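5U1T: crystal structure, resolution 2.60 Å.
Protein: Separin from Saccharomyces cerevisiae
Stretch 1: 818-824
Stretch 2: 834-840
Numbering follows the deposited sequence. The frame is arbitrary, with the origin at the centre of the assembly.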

# COMPACT_ATOMS: atom_id res chain seq x y z
N GLU A 818 10.39 -0.87 15.63
CA GLU A 818 9.53 0.14 15.06
C GLU A 818 8.28 -0.51 14.50
O GLU A 818 7.18 -0.02 14.69
CB GLU A 818 10.24 0.94 13.97
CG GLU A 818 11.18 2.01 14.51
CD GLU A 818 10.43 3.08 15.28
OE1 GLU A 818 9.50 3.69 14.69
OE2 GLU A 818 10.75 3.30 16.47
N LEU A 819 8.44 -1.65 13.83
CA LEU A 819 7.31 -2.31 13.19
C LEU A 819 6.34 -2.81 14.24
O LEU A 819 5.13 -2.63 14.12
CB LEU A 819 7.79 -3.45 12.30
CG LEU A 819 6.83 -4.62 12.03
CD1 LEU A 819 5.65 -4.15 11.24
CD2 LEU A 819 7.56 -5.71 11.29
N SER A 820 6.89 -3.46 15.26
CA SER A 820 6.10 -4.04 16.32
C SER A 820 5.17 -2.99 16.94
O SER A 820 3.97 -3.23 17.14
CB SER A 820 7.02 -4.63 17.38
OG SER A 820 6.33 -5.52 18.23
N ARG A 821 5.75 -1.82 17.20
CA ARG A 821 5.07 -0.69 17.78
C ARG A 821 3.83 -0.30 16.97
O ARG A 821 2.72 -0.20 17.50
CB ARG A 821 6.04 0.49 17.87
CG ARG A 821 5.64 1.61 18.80
CD ARG A 821 6.54 2.81 18.62
NE ARG A 821 5.99 3.76 17.65
CZ ARG A 821 6.73 4.49 16.82
NH1 ARG A 821 8.05 4.36 16.84
NH2 ARG A 821 6.16 5.34 15.97
N ILE A 822 4.05 -0.10 15.67
CA ILE A 822 2.99 0.25 14.74
C ILE A 822 1.87 -0.80 14.72
O ILE A 822 0.70 -0.45 14.83
CB ILE A 822 3.57 0.44 13.33
CG1 ILE A 822 4.04 1.88 13.13
CG2 ILE A 822 2.54 0.16 12.29
CD1 ILE A 822 5.26 2.28 13.93
N ILE A 823 2.22 -2.06 14.54
CA ILE A 823 1.24 -3.12 14.50
C ILE A 823 0.22 -3.00 15.59
O ILE A 823 -0.96 -3.12 15.37
CB ILE A 823 1.92 -4.45 14.78
CG1 ILE A 823 2.84 -4.82 13.66
CG2 ILE A 823 0.89 -5.54 14.95
CD1 ILE A 823 3.58 -6.08 13.96
N SER A 824 0.72 -2.78 16.78
CA SER A 824 -0.07 -2.69 17.99
C SER A 824 -1.30 -1.83 17.87
O SER A 824 -2.39 -2.23 18.24
CB SER A 824 0.79 -2.16 19.12
OG SER A 824 2.07 -2.74 19.11
N ARG A 834 0.15 -10.90 9.12
CA ARG A 834 1.37 -11.00 8.33
C ARG A 834 2.58 -10.45 9.08
O ARG A 834 3.68 -11.02 8.99
CB ARG A 834 1.24 -10.27 7.00
CG ARG A 834 0.35 -10.93 6.00
CD ARG A 834 0.73 -12.37 5.78
NE ARG A 834 -0.22 -13.00 4.87
CZ ARG A 834 -0.07 -13.05 3.55
NH1 ARG A 834 1.01 -12.52 2.99
NH2 ARG A 834 -0.98 -13.64 2.78
N CYS A 835 2.39 -9.36 9.81
CA CYS A 835 3.50 -8.78 10.55
C CYS A 835 3.92 -9.68 11.70
O CYS A 835 5.11 -9.86 11.95
CB CYS A 835 3.14 -7.40 11.08
SG CYS A 835 3.11 -6.11 9.85
N LEU A 836 2.94 -10.25 12.39
CA LEU A 836 3.26 -11.16 13.48
C LEU A 836 3.94 -12.44 12.97
O LEU A 836 4.76 -13.02 13.67
CB LEU A 836 2.01 -11.52 14.27
CG LEU A 836 1.52 -10.40 15.20
CD1 LEU A 836 0.19 -10.79 15.87
CD2 LEU A 836 2.59 -10.07 16.23
N HIS A 837 3.59 -12.86 11.75
CA HIS A 837 4.18 -14.04 11.14
C HIS A 837 5.63 -13.76 10.82
O HIS A 837 6.49 -14.61 11.04
CB HIS A 837 3.44 -14.44 9.87
CG HIS A 837 4.15 -15.46 9.03
ND1 HIS A 837 4.22 -16.80 9.36
CD2 HIS A 837 4.78 -15.34 7.84
CE1 HIS A 837 4.87 -17.45 8.42
NE2 HIS A 837 5.22 -16.59 7.48
N PHE A 838 5.88 -12.55 10.32
CA PHE A 838 7.23 -12.10 10.00
C PHE A 838 8.09 -11.94 11.25
O PHE A 838 9.21 -12.44 11.30
CB PHE A 838 7.18 -10.79 9.24
CG PHE A 838 8.52 -10.29 8.84
CD1 PHE A 838 9.11 -10.72 7.66
CD2 PHE A 838 9.20 -9.40 9.65
CE1 PHE A 838 10.35 -10.26 7.29
CE2 PHE A 838 10.45 -8.94 9.29
CZ PHE A 838 11.02 -9.36 8.11
N LEU A 839 7.58 -11.23 12.25
CA LEU A 839 8.35 -11.00 13.46
C LEU A 839 8.69 -12.33 14.13
O LEU A 839 9.77 -12.51 14.70
CB LEU A 839 7.58 -10.08 14.42
CG LEU A 839 7.65 -8.60 14.05
CD1 LEU A 839 6.78 -7.79 14.95
CD2 LEU A 839 9.07 -8.09 14.13
N HIS A 840 7.77 -13.28 14.01
CA HIS A 840 7.99 -14.56 14.62
C HIS A 840 9.19 -15.25 13.97
O HIS A 840 10.05 -15.77 14.68
CB HIS A 840 6.76 -15.43 14.52
CG HIS A 840 7.01 -16.84 14.90
ND1 HIS A 840 7.26 -17.83 13.96
CD2 HIS A 840 7.08 -17.44 16.11
CE1 HIS A 840 7.44 -18.98 14.59
NE2 HIS A 840 7.34 -18.77 15.89

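Two helical segments of separin, 818-824 and 834-840, pack nearly antiparallel (152° between their N-to-C directions) with axes 10.6 Å apart at closest approach. No hydrogen bond crosses between them; the contact is made by apolar side chains. L819 and I823, one helical turn apart, both point CA-to-CB toward the partner helix, as do C835 and L839, so the two pairs mesh. I823, with chi1 m and chi2 t, carries its side chain out in an extended form; its CD1 lies 3.2 Å from C835 CB, a tight approach, and 3.8 Å from L839 CD1. L819 takes the t, p rotamer, which directs its methyls to different neighbours: CD1 meets C835 SG at 3.5 Å, while CD2 sits 4.0 Å from L839 CG and approaches the F838 ring obliquely, 4.4 Å from F838 CD2. L839 (m, t) brings its CD1 to 4.0 Å from S820 CB. L836 starts sideways, but its m, t side chain brings its end nearer the first helix. Polar groups of the first helix pair within it: R821 NH1 forms a salt bridge with E818 OE1 (2.7 Å), and S824, with chi1 at -42°, turns OG back to donate a hydrogen bond to S820 O (2.8 Å).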